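Local coordinates for protein CAS6A (Thermus thermophilus, PDB 4C97) that probably cleaves CRISPR precursor RNA as a Cas6-family endoribonuclease, supplying the short guide RNAs used in antiviral defence, at residues G24-F29 with F48-G53; S128-R133 with S225-K230; L185-E190 with L233-A238. The protein carries 1 engineered substitution. All blocks are in the same frame, centred on the assembly; numbering follows the deposited sequence.

Contact 1. Residues G24-F29 with F48-G53. With SO4 (sulfate ion), chain C.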
loop_
_atom_site.group_PDB
_atom_site.type_symbol
_atom_site.label_atom_id
_atom_site.label_comp_id
_atom_site.label_asym_id
_atom_site.label_seq_id
_atom_site.Cartn_x
_atom_site.Cartn_y
_atom_site.Cartn_z
ATOM N N GLY A 24 -2.854 4.817 -16.749
ATOM C CA GLY A 24 -2.926 6.273 -16.837
ATOM C C GLY A 24 -2.434 6.943 -15.550
ATOM O O GLY A 24 -1.699 7.957 -15.581
ATOM N N LEU A 25 -2.848 6.388 -14.410
ATOM C CA LEU A 25 -2.374 6.885 -13.111
ATOM C C LEU A 25 -0.852 6.773 -12.998
ATOM O O LEU A 25 -0.160 7.754 -12.658
ATOM C CB LEU A 25 -3.055 6.133 -11.961
ATOM C CG LEU A 25 -2.642 6.578 -10.559
ATOM C CD1 LEU A 25 -2.847 8.064 -10.330
ATOM C CD2 LEU A 25 -3.427 5.779 -9.511
ATOM N N ARG A 26 -0.307 5.585 -13.291
ATOM C CA ARG A 26 1.137 5.445 -13.203
ATOM C C ARG A 26 1.857 6.366 -14.189
ATOM O O ARG A 26 2.896 6.935 -13.859
ATOM C CB ARG A 26 1.592 3.996 -13.390
ATOM C CG ARG A 26 3.029 3.796 -12.924
ATOM C CD ARG A 26 3.428 2.359 -12.960
ATOM N NE ARG A 26 3.576 1.850 -14.319
ATOM C CZ ARG A 26 3.857 0.584 -14.593
ATOM N NH1 ARG A 26 4.023 -0.289 -13.600
ATOM N NH2 ARG A 26 3.982 0.188 -15.839
ATOM N N GLY A 27 1.325 6.496 -15.406
ATOM C CA GLY A 27 1.946 7.368 -16.406
ATOM C C GLY A 27 1.994 8.808 -15.956
ATOM O O GLY A 27 2.995 9.538 -16.151
ATOM N N PHE A 28 0.898 9.230 -15.336
ATOM C CA PHE A 28 0.844 10.572 -14.751
ATOM C C PHE A 28 1.915 10.767 -13.671
ATOM O O PHE A 28 2.710 11.750 -13.683
ATOM C CB PHE A 28 -0.544 10.770 -14.175
ATOM C CG PHE A 28 -0.676 11.990 -13.333
ATOM C CD1 PHE A 28 -0.768 13.239 -13.919
ATOM C CD2 PHE A 28 -0.729 11.886 -11.961
ATOM C CE1 PHE A 28 -0.894 14.365 -13.142
ATOM C CE2 PHE A 28 -0.854 13.014 -11.182
ATOM C CZ PHE A 28 -0.939 14.243 -11.777
ATOM N N PHE A 29 1.951 9.802 -12.749
ATOM C CA PHE A 29 2.936 9.839 -11.682
ATOM C C PHE A 29 4.367 9.853 -12.234
ATOM O O PHE A 29 5.201 10.670 -11.808
ATOM C CB PHE A 29 2.728 8.674 -10.704
ATOM C CG PHE A 29 3.760 8.614 -9.639
ATOM C CD1 PHE A 29 3.727 9.512 -8.592
ATOM C CD2 PHE A 29 4.771 7.671 -9.680
ATOM C CE1 PHE A 29 4.679 9.478 -7.607
ATOM C CE2 PHE A 29 5.735 7.632 -8.688
ATOM C CZ PHE A 29 5.685 8.537 -7.650
ATOM N N PHE A 48 7.521 4.204 -3.604
ATOM C CA PHE A 48 6.195 4.751 -3.743
ATOM C C PHE A 48 5.220 3.623 -4.043
ATOM O O PHE A 48 5.621 2.481 -4.289
ATOM C CB PHE A 48 6.144 5.768 -4.891
ATOM C CG PHE A 48 6.505 5.182 -6.228
ATOM C CD1 PHE A 48 5.532 4.632 -7.042
ATOM C CD2 PHE A 48 7.812 5.181 -6.663
ATOM C CE1 PHE A 48 5.874 4.077 -8.275
ATOM C CE2 PHE A 48 8.151 4.632 -7.884
ATOM C CZ PHE A 48 7.177 4.071 -8.677
ATOM N N ALA A 49 3.946 3.963 -3.985
ATOM C CA ALA A 49 2.890 3.084 -4.491
ATOM C C ALA A 49 1.735 3.948 -4.937
ATOM O O ALA A 49 1.632 5.113 -4.559
ATOM C CB ALA A 49 2.422 2.061 -3.427
ATOM N N LEU A 50 0.872 3.390 -5.776
ATOM C CA LEU A 50 -0.254 4.146 -6.281
ATOM C C LEU A 50 -1.529 3.374 -6.039
ATOM O O LEU A 50 -1.524 2.146 -5.894
ATOM C CB LEU A 50 -0.083 4.452 -7.773
ATOM C CG LEU A 50 1.176 5.235 -8.137
ATOM C CD1 LEU A 50 1.323 5.303 -9.651
ATOM C CD2 LEU A 50 1.131 6.618 -7.521
ATOM N N GLY A 51 -2.622 4.104 -5.957
ATOM C CA GLY A 51 -3.906 3.473 -5.810
ATOM C C GLY A 51 -5.036 4.341 -6.275
ATOM O O GLY A 51 -4.856 5.493 -6.610
ATOM N N PHE A 52 -6.222 3.753 -6.293
ATOM C CA PHE A 52 -7.402 4.469 -6.680
ATOM C C PHE A 52 -8.615 3.727 -6.201
ATOM O O PHE A 52 -8.567 2.524 -5.886
ATOM C CB PHE A 52 -7.470 4.649 -8.212
ATOM C CG PHE A 52 -7.432 3.362 -8.975
ATOM C CD1 PHE A 52 -6.221 2.794 -9.327
ATOM C CD2 PHE A 52 -8.601 2.716 -9.349
ATOM C CE1 PHE A 52 -6.182 1.594 -10.005
ATOM C CE2 PHE A 52 -8.548 1.522 -10.043
ATOM C CZ PHE A 52 -7.336 0.966 -10.353
ATOM N N GLY A 53 -9.714 4.454 -6.127
ATOM C CA GLY A 53 -10.930 3.831 -5.672
ATOM C C GLY A 53 -12.109 4.761 -5.732
ATOM O O GLY A 53 -12.078 5.802 -6.402
HETATM S S SO4 C . 5.380 -3.261 -15.167
HETATM O O1 SO4 C . 4.208 -3.254 -14.325
HETATM O O2 SO4 C . 5.662 -4.652 -15.494
HETATM O O3 SO4 C . 5.107 -2.472 -16.357
HETATM O O4 SO4 C . 6.514 -2.656 -14.482
#

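Contact 2. Residues S128-R133 with S225-K230. With SO4 (sulfate ion), chain C.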
loop_
_atom_site.group_PDB
_atom_site.type_symbol
_atom_site.label_atom_id
_atom_site.label_comp_id
_atom_site.label_asym_id
_atom_site.label_seq_id
_atom_site.Cartn_x
_atom_site.Cartn_y
_atom_site.Cartn_z
ATOM N N SER A 128 -7.743 -3.843 -2.884
ATOM C CA SER A 128 -7.666 -4.009 -4.331
ATOM C C SER A 128 -6.975 -5.338 -4.581
ATOM O O SER A 128 -6.344 -5.883 -3.685
ATOM C CB SER A 128 -6.913 -2.854 -4.973
ATOM O OG SER A 128 -5.525 -3.017 -4.817
ATOM N N PRO A 129 -7.075 -5.869 -5.802
ATOM C CA PRO A 129 -6.564 -7.234 -5.996
ATOM C C PRO A 129 -5.080 -7.351 -5.659
ATOM O O PRO A 129 -4.275 -6.529 -6.089
ATOM C CB PRO A 129 -6.842 -7.495 -7.484
ATOM C CG PRO A 129 -8.029 -6.618 -7.785
ATOM C CD PRO A 129 -7.755 -5.356 -7.005
ATOM N N THR A 130 -4.745 -8.363 -4.870
ATOM C CA THR A 130 -3.413 -8.535 -4.315
ATOM C C THR A 130 -2.825 -9.854 -4.781
ATOM O O THR A 130 -3.482 -10.905 -4.704
ATOM C CB THR A 130 -3.485 -8.482 -2.776
ATOM O OG1 THR A 130 -4.035 -7.221 -2.347
ATOM C CG2 THR A 130 -2.125 -8.669 -2.163
ATOM N N PHE A 131 -1.597 -9.813 -5.290
ATOM C CA PHE A 131 -0.934 -11.003 -5.794
ATOM C C PHE A 131 0.581 -10.891 -5.678
ATOM O O PHE A 131 1.129 -9.819 -5.348
ATOM C CB PHE A 131 -1.386 -11.324 -7.239
ATOM C CG PHE A 131 -1.123 -10.213 -8.230
ATOM C CD1 PHE A 131 0.076 -10.160 -8.918
ATOM C CD2 PHE A 131 -2.081 -9.239 -8.487
ATOM C CE1 PHE A 131 0.321 -9.151 -9.844
ATOM C CE2 PHE A 131 -1.823 -8.225 -9.409
ATOM C CZ PHE A 131 -0.629 -8.191 -10.068
ATOM N N PHE A 132 1.246 -12.013 -5.940
ATOM C CA PHE A 132 2.687 -12.166 -5.728
ATOM C C PHE A 132 3.292 -12.851 -6.915
ATOM O O PHE A 132 2.631 -13.589 -7.622
ATOM C CB PHE A 132 2.937 -13.007 -4.450
ATOM C CG PHE A 132 2.237 -12.455 -3.271
ATOM C CD1 PHE A 132 2.835 -11.476 -2.499
ATOM C CD2 PHE A 132 0.927 -12.824 -2.993
ATOM C CE1 PHE A 132 2.162 -10.915 -1.452
ATOM C CE2 PHE A 132 0.258 -12.279 -1.958
ATOM C CZ PHE A 132 0.870 -11.298 -1.175
ATOM N N ARG A 133 4.559 -12.564 -7.180
ATOM C CA ARG A 133 5.234 -13.221 -8.284
ATOM C C ARG A 133 5.907 -14.470 -7.744
ATOM O O ARG A 133 6.670 -14.397 -6.797
ATOM C CB ARG A 133 6.261 -12.297 -8.932
ATOM C CG ARG A 133 6.886 -12.889 -10.197
ATOM C CD ARG A 133 7.741 -11.863 -10.933
ATOM N NE ARG A 133 8.402 -12.413 -12.120
ATOM C CZ ARG A 133 7.777 -12.763 -13.244
ATOM N NH1 ARG A 133 6.455 -12.651 -13.345
ATOM N NH2 ARG A 133 8.479 -13.240 -14.268
ATOM N N SER A 225 2.561 1.217 1.939
ATOM C CA SER A 225 3.294 0.467 0.915
ATOM C C SER A 225 2.402 -0.361 -0.011
ATOM O O SER A 225 2.720 -0.587 -1.191
ATOM C CB SER A 225 4.298 -0.480 1.563
ATOM O OG SER A 225 3.626 -1.413 2.369
ATOM N N GLY A 226 1.297 -0.838 0.531
ATOM C CA GLY A 226 0.539 -1.877 -0.130
ATOM C C GLY A 226 1.265 -3.199 -0.013
ATOM O O GLY A 226 2.336 -3.308 0.600
ATOM N N VAL A 227 0.672 -4.224 -0.606
ATOM C CA VAL A 227 1.163 -5.583 -0.424
ATOM C C VAL A 227 1.362 -6.268 -1.775
ATOM O O VAL A 227 0.511 -6.180 -2.650
ATOM C CB VAL A 227 0.172 -6.415 0.385
ATOM C CG1 VAL A 227 0.628 -7.866 0.443
ATOM C CG2 VAL A 227 0.001 -5.873 1.813
ATOM N N GLY A 228 2.485 -6.956 -1.922
ATOM C CA GLY A 228 2.733 -7.772 -3.100
ATOM C C GLY A 228 3.162 -7.015 -4.334
ATOM O O GLY A 228 3.791 -5.953 -4.251
ATOM N N ALA A 229 2.817 -7.571 -5.480
ATOM C CA ALA A 229 3.334 -7.111 -6.763
ATOM C C ALA A 229 2.492 -6.011 -7.385
ATOM O O ALA A 229 1.287 -5.928 -7.167
ATOM C CB ALA A 229 3.417 -8.287 -7.710
ATOM N N LYS A 230 3.151 -5.191 -8.196
ATOM C CA LYS A 230 2.496 -4.191 -9.030
ATOM C C LYS A 230 1.694 -3.193 -8.210
ATOM O O LYS A 230 0.641 -2.730 -8.632
ATOM C CB LYS A 230 1.675 -4.873 -10.123
ATOM C CG LYS A 230 2.563 -5.857 -10.857
ATOM C CD LYS A 230 2.535 -5.736 -12.349
ATOM C CE LYS A 230 3.518 -6.718 -12.983
ATOM N NZ LYS A 230 4.841 -6.076 -13.257
HETATM S S SO4 C . 5.380 -3.261 -15.167
HETATM O O1 SO4 C . 4.208 -3.254 -14.325
HETATM O O2 SO4 C . 5.662 -4.652 -15.494
HETATM O O3 SO4 C . 5.107 -2.472 -16.357
HETATM O O4 SO4 C . 6.514 -2.656 -14.482
HETATM O O HOH W 1 -0.523 -7.010 -5.250
#

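Contact 3. Residues L185-E190 with L233-A238. With SO4 (sulfate ion), chain D.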
loop_
_atom_site.group_PDB
_atom_site.type_symbol
_atom_site.label_atom_id
_atom_site.label_comp_id
_atom_site.label_asym_id
_atom_site.label_seq_id
_atom_site.Cartn_x
_atom_site.Cartn_y
_atom_site.Cartn_z
ATOM N N LEU A 185 -10.140 -11.474 -7.962
ATOM C CA LEU A 185 -10.694 -10.699 -9.058
ATOM C C LEU A 185 -9.613 -10.537 -10.119
ATOM O O LEU A 185 -8.423 -10.531 -9.808
ATOM C CB LEU A 185 -11.145 -9.306 -8.585
ATOM C CG LEU A 185 -12.275 -9.202 -7.556
ATOM C CD1 LEU A 185 -12.499 -7.742 -7.166
ATOM C CD2 LEU A 185 -13.576 -9.827 -8.069
ATOM N N PRO A 186 -10.023 -10.417 -11.391
ATOM C CA PRO A 186 -8.993 -10.287 -12.424
ATOM C C PRO A 186 -8.201 -9.003 -12.334
ATOM O O PRO A 186 -8.729 -7.947 -11.990
ATOM C CB PRO A 186 -9.802 -10.273 -13.726
ATOM C CG PRO A 186 -11.054 -10.999 -13.417
ATOM C CD PRO A 186 -11.362 -10.607 -11.975
ATOM N N ALA A 187 -6.918 -9.108 -12.630
ATOM C CA ALA A 187 -6.044 -7.953 -12.743
ATOM C C ALA A 187 -5.955 -7.634 -14.218
ATOM O O ALA A 187 -5.200 -8.260 -14.951
ATOM C CB ALA A 187 -4.688 -8.277 -12.180
ATOM N N ARG A 188 -6.753 -6.667 -14.651
ATOM C CA ARG A 188 -7.040 -6.510 -16.071
ATOM C C ARG A 188 -5.850 -5.988 -16.876
ATOM O O ARG A 188 -5.834 -6.123 -18.098
ATOM C CB ARG A 188 -8.285 -5.633 -16.279
ATOM C CG ARG A 188 -9.627 -6.249 -15.829
ATOM C CD ARG A 188 -10.125 -7.407 -16.719
ATOM N NE ARG A 188 -11.523 -7.770 -16.443
ATOM C CZ ARG A 188 -12.044 -8.989 -16.599
ATOM N NH1 ARG A 188 -11.295 -9.999 -17.017
ATOM N NH2 ARG A 188 -13.325 -9.208 -16.326
ATOM N N THR A 189 -4.848 -5.405 -16.212
ATOM C CA THR A 189 -3.641 -4.965 -16.910
ATOM C C THR A 189 -2.670 -6.116 -17.146
ATOM O O THR A 189 -1.696 -5.972 -17.862
ATOM C CB THR A 189 -2.887 -3.885 -16.105
ATOM O OG1 THR A 189 -2.522 -4.428 -14.841
ATOM C CG2 THR A 189 -3.766 -2.668 -15.881
ATOM N N GLU A 190 -2.948 -7.263 -16.539
ATOM C CA GLU A 190 -2.016 -8.378 -16.551
ATOM C C GLU A 190 -2.545 -9.533 -17.363
ATOM O O GLU A 190 -3.731 -9.585 -17.707
ATOM C CB GLU A 190 -1.743 -8.847 -15.114
ATOM C CG GLU A 190 -1.269 -7.735 -14.221
ATOM C CD GLU A 190 -0.062 -7.016 -14.793
ATOM O OE1 GLU A 190 0.930 -7.705 -15.105
ATOM O OE2 GLU A 190 -0.141 -5.780 -14.968
ATOM N N LEU A 233 0.656 -0.037 -9.862
ATOM C CA LEU A 233 -0.537 -0.035 -10.701
ATOM C C LEU A 233 -1.820 -0.115 -9.898
ATOM O O LEU A 233 -2.893 -0.323 -10.457
ATOM C CB LEU A 233 -0.483 -1.163 -11.750
ATOM C CG LEU A 233 0.618 -1.014 -12.792
ATOM C CD1 LEU A 233 0.709 -2.315 -13.615
ATOM C CD2 LEU A 233 0.346 0.150 -13.714
ATOM N N GLY A 234 -1.729 0.099 -8.586
ATOM C CA GLY A 234 -2.928 0.134 -7.775
ATOM C C GLY A 234 -3.339 -1.184 -7.157
ATOM O O GLY A 234 -4.332 -1.233 -6.428
ATOM N N TYR A 235 -2.588 -2.241 -7.458
ATOM C CA TYR A 235 -2.845 -3.559 -6.879
ATOM C C TYR A 235 -2.296 -3.568 -5.458
ATOM O O TYR A 235 -1.406 -2.769 -5.089
ATOM C CB TYR A 235 -2.195 -4.666 -7.716
ATOM C CG TYR A 235 -2.768 -4.720 -9.115
ATOM C CD1 TYR A 235 -4.082 -5.115 -9.320
ATOM C CD2 TYR A 235 -2.010 -4.358 -10.216
ATOM C CE1 TYR A 235 -4.619 -5.158 -10.576
ATOM C CE2 TYR A 235 -2.534 -4.418 -11.483
ATOM C CZ TYR A 235 -3.851 -4.808 -11.656
ATOM O OH TYR A 235 -4.424 -4.877 -12.922
ATOM N N GLY A 236 -2.817 -4.462 -4.642
ATOM C CA GLY A 236 -2.263 -4.641 -3.309
ATOM C C GLY A 236 -2.542 -3.530 -2.313
ATOM O O GLY A 236 -1.845 -3.433 -1.298
ATOM N N ARG A 237 -3.574 -2.725 -2.558
ATOM C CA ARG A 237 -3.923 -1.666 -1.641
ATOM C C ARG A 237 -4.522 -2.348 -0.412
ATOM O O ARG A 237 -5.407 -3.200 -0.523
ATOM C CB ARG A 237 -4.881 -0.668 -2.284
ATOM C CG ARG A 237 -5.328 0.418 -1.337
ATOM C CD ARG A 237 -5.928 1.606 -2.076
ATOM N NE ARG A 237 -7.013 1.306 -3.001
ATOM C CZ ARG A 237 -8.287 1.166 -2.654
ATOM N NH1 ARG A 237 -8.646 1.254 -1.381
ATOM N NH2 ARG A 237 -9.208 0.942 -3.570
ATOM N N ALA A 238 -3.994 -2.024 0.755
ATOM C CA ALA A 238 -4.341 -2.757 1.958
ATOM C C ALA A 238 -4.232 -1.877 3.166
ATOM O O ALA A 238 -3.525 -0.882 3.146
ATOM C CB ALA A 238 -3.433 -3.951 2.125
HETATM S S SO4 D . -12.415 1.054 -0.736
HETATM O O1 SO4 D . -11.367 1.352 0.229
HETATM O O2 SO4 D . -12.722 -0.374 -0.637
HETATM O O3 SO4 D . -13.607 1.829 -0.414
HETATM O O4 SO4 D . -12.043 1.336 -2.117
#

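Contact 1. Residues G24-F29 with F48-G53
Leu25 opens the contact by lowering CD2 onto the strand at Leu50 and Gly51. The CD2 methyl of Leu25 lies 3.2 Å from Gly51 O, a tight approach, while also touching Leu50 CB and the Phe52 ring. At the next residue, Arg26 contributes mainly its backbone and the root of its side chain: its CA stands 3.6 Å from Leu50 CD1, and the side chain crosses that of Leu50 at about a right angle. The rest of Arg26 runs off the strand to a sulfate ion, probably from the crystallisation liquor. Arg26 NH1 donates to sulfate O1 at 3.1 Å and NH2 to sulfate O3 at 2.9 Å, both bonds nearly straight, with the sulfur in the guanidinium plane; Ser232 OG is a further partner of NH1. Phe29 closes the segment with two ring contacts. Its CE2 stands over the centre of the Phe48 ring, 3.4 Å from Phe48 CD1, with the two planes inclined at 45°, so the pair is neither a stack nor a T-shape. On the Phe29 ring itself, Leu50 CD2 lies over one face, 4.2 Å from the centroid in a CH-pi contact, while Leu50 CD1 packs on Phe29 CB. Helix 22-36 thus rests on the sheet as the crossover of a beta-alpha-beta unit of the ferredoxin-like fold, its side chains reaching past edge strand 48-55 to Ala61 and Val63 of strand 58-65, which separates 48-55 from 6-15.

Contact 2. Residues S128-R133 with S225-K230
The glycine-rich loop characteristic of Cas6 proteins begins within 225-230 and docks on 128-133 through Gly228 and Ala229, which meet the carbonyl of Phe131. Ala229 N donates to Phe131 O at 2.8 Å in a nearly straight bond (174°), and Gly228 CA adds a CA-H...O contact of 3.4 Å to the same Phe131 O. Gly228 reaches this place with a positive phi of 78°, its CA also lying 3.6 Å from Phe132 CE1. The two phenylalanines bracket the loop. Phe131 starts away from it, but its CG sits between the backbone N and the carbonyl carbon (chi1 59°), and the ring comes back so that CE1 touches Ala229 CB at 3.9 Å and CZ touches Lys230 CG, while Ala229 O stands over one face near the rim. Phe132 meets Val227 obliquely, CZ against CG1, and Thr130 CG2 packs beside the same valine. A water links the two segments: it accepts from Phe131 N at 3.0 Å and lies 2.9 Å from Val227 O and 2.8 Å from Ala229 O. At the outer end Lys230 NZ donates to sulfate O2 at 2.8 Å. A second, weak bond runs to another oxygen of that ion. Arg133 carries another positive group nearby, which would favour an anionic partner here. Helix 144-158 covers the Phe132 side, through Leu146 and Val147. A glycine-rich loop following a helix, here helix 209-225, with glycines at 226, 228, 234 and 236, is typical of RAMP proteins such as Cas6, where it is often associated with RNA binding.

Contact 3. Residues L185-E190 with L233-A238
Tyr235 and Thr189 reach toward each other tip to tip, and the tight part of the contact is gathered around this pair. Tyr235 OH and Thr189 OG1 are 2.7 Å apart and hydrogen-bonded, with OG1 in the plane of the tyrosine ring, at its edge. Thr189 OG1 in turn donates to Glu190 OE2, also at 2.7 Å, using the anti lone pair of that oxygen. The threonine hydroxyl is brought there by its chi1 of 60°, which puts OG1 between the backbone N and the carbonyl carbon. Beside the polar tips, Ala187 CB packs obliquely against the ring, 3.5 Å from Tyr235 CE1. All these residues but the tyrosine belong to a type I beta turn from Ala187 to Glu190, closed by Glu190 N to Ala187 O at 2.9 Å. Tyr235 is buried beside the end of strand 176-186, and Phe131 meets its ring edge-to-face. The packing is looser at the margin, where Leu233 CD1 comes to 3.8 Å from Glu190 OE2 and crosses that side chain obliquely. On the exposed side the Arg188 side chain leads away from the loop, with Pro186 CB over one face of its guanidinium. Farther along, Arg237 turns from the turn altogether and is hydrogen-bonded to a second sulfate through NH1 and NH2, with Trp104 in a cation-pi contact. The chemistry is therefore that of a short tyrosine–threonine–glutamate chain: the carboxylate would be expected to polarise the threonine hydroxyl, and the linked bonds tie the turn to the last part of the glycine-rich loop.

How the contacts relate
Contact 1 is the buried, almost wholly apolar one, joining helix and edge strand of the N-terminal ferredoxin-like half; contacts 2 and 3 are only partly buried and belong to the C-terminal half. Those two share the loop after helix 209-225, their segments alternating along the chain, and both rely on polar bonds: backbone and water in contact 2, side-chain hydroxyls and a carboxylate in contact 3. They meet through Ser128 OG and Gly234 O, 2.7 Å apart. Contact 1 joins them at its margin, where Phe52 O faces Arg237 NH2. One sulfate bridges the arginine of contact 1 and the lysine of contact 2, where positive side chains of the two halves come together, consistent with a place for RNA phosphates.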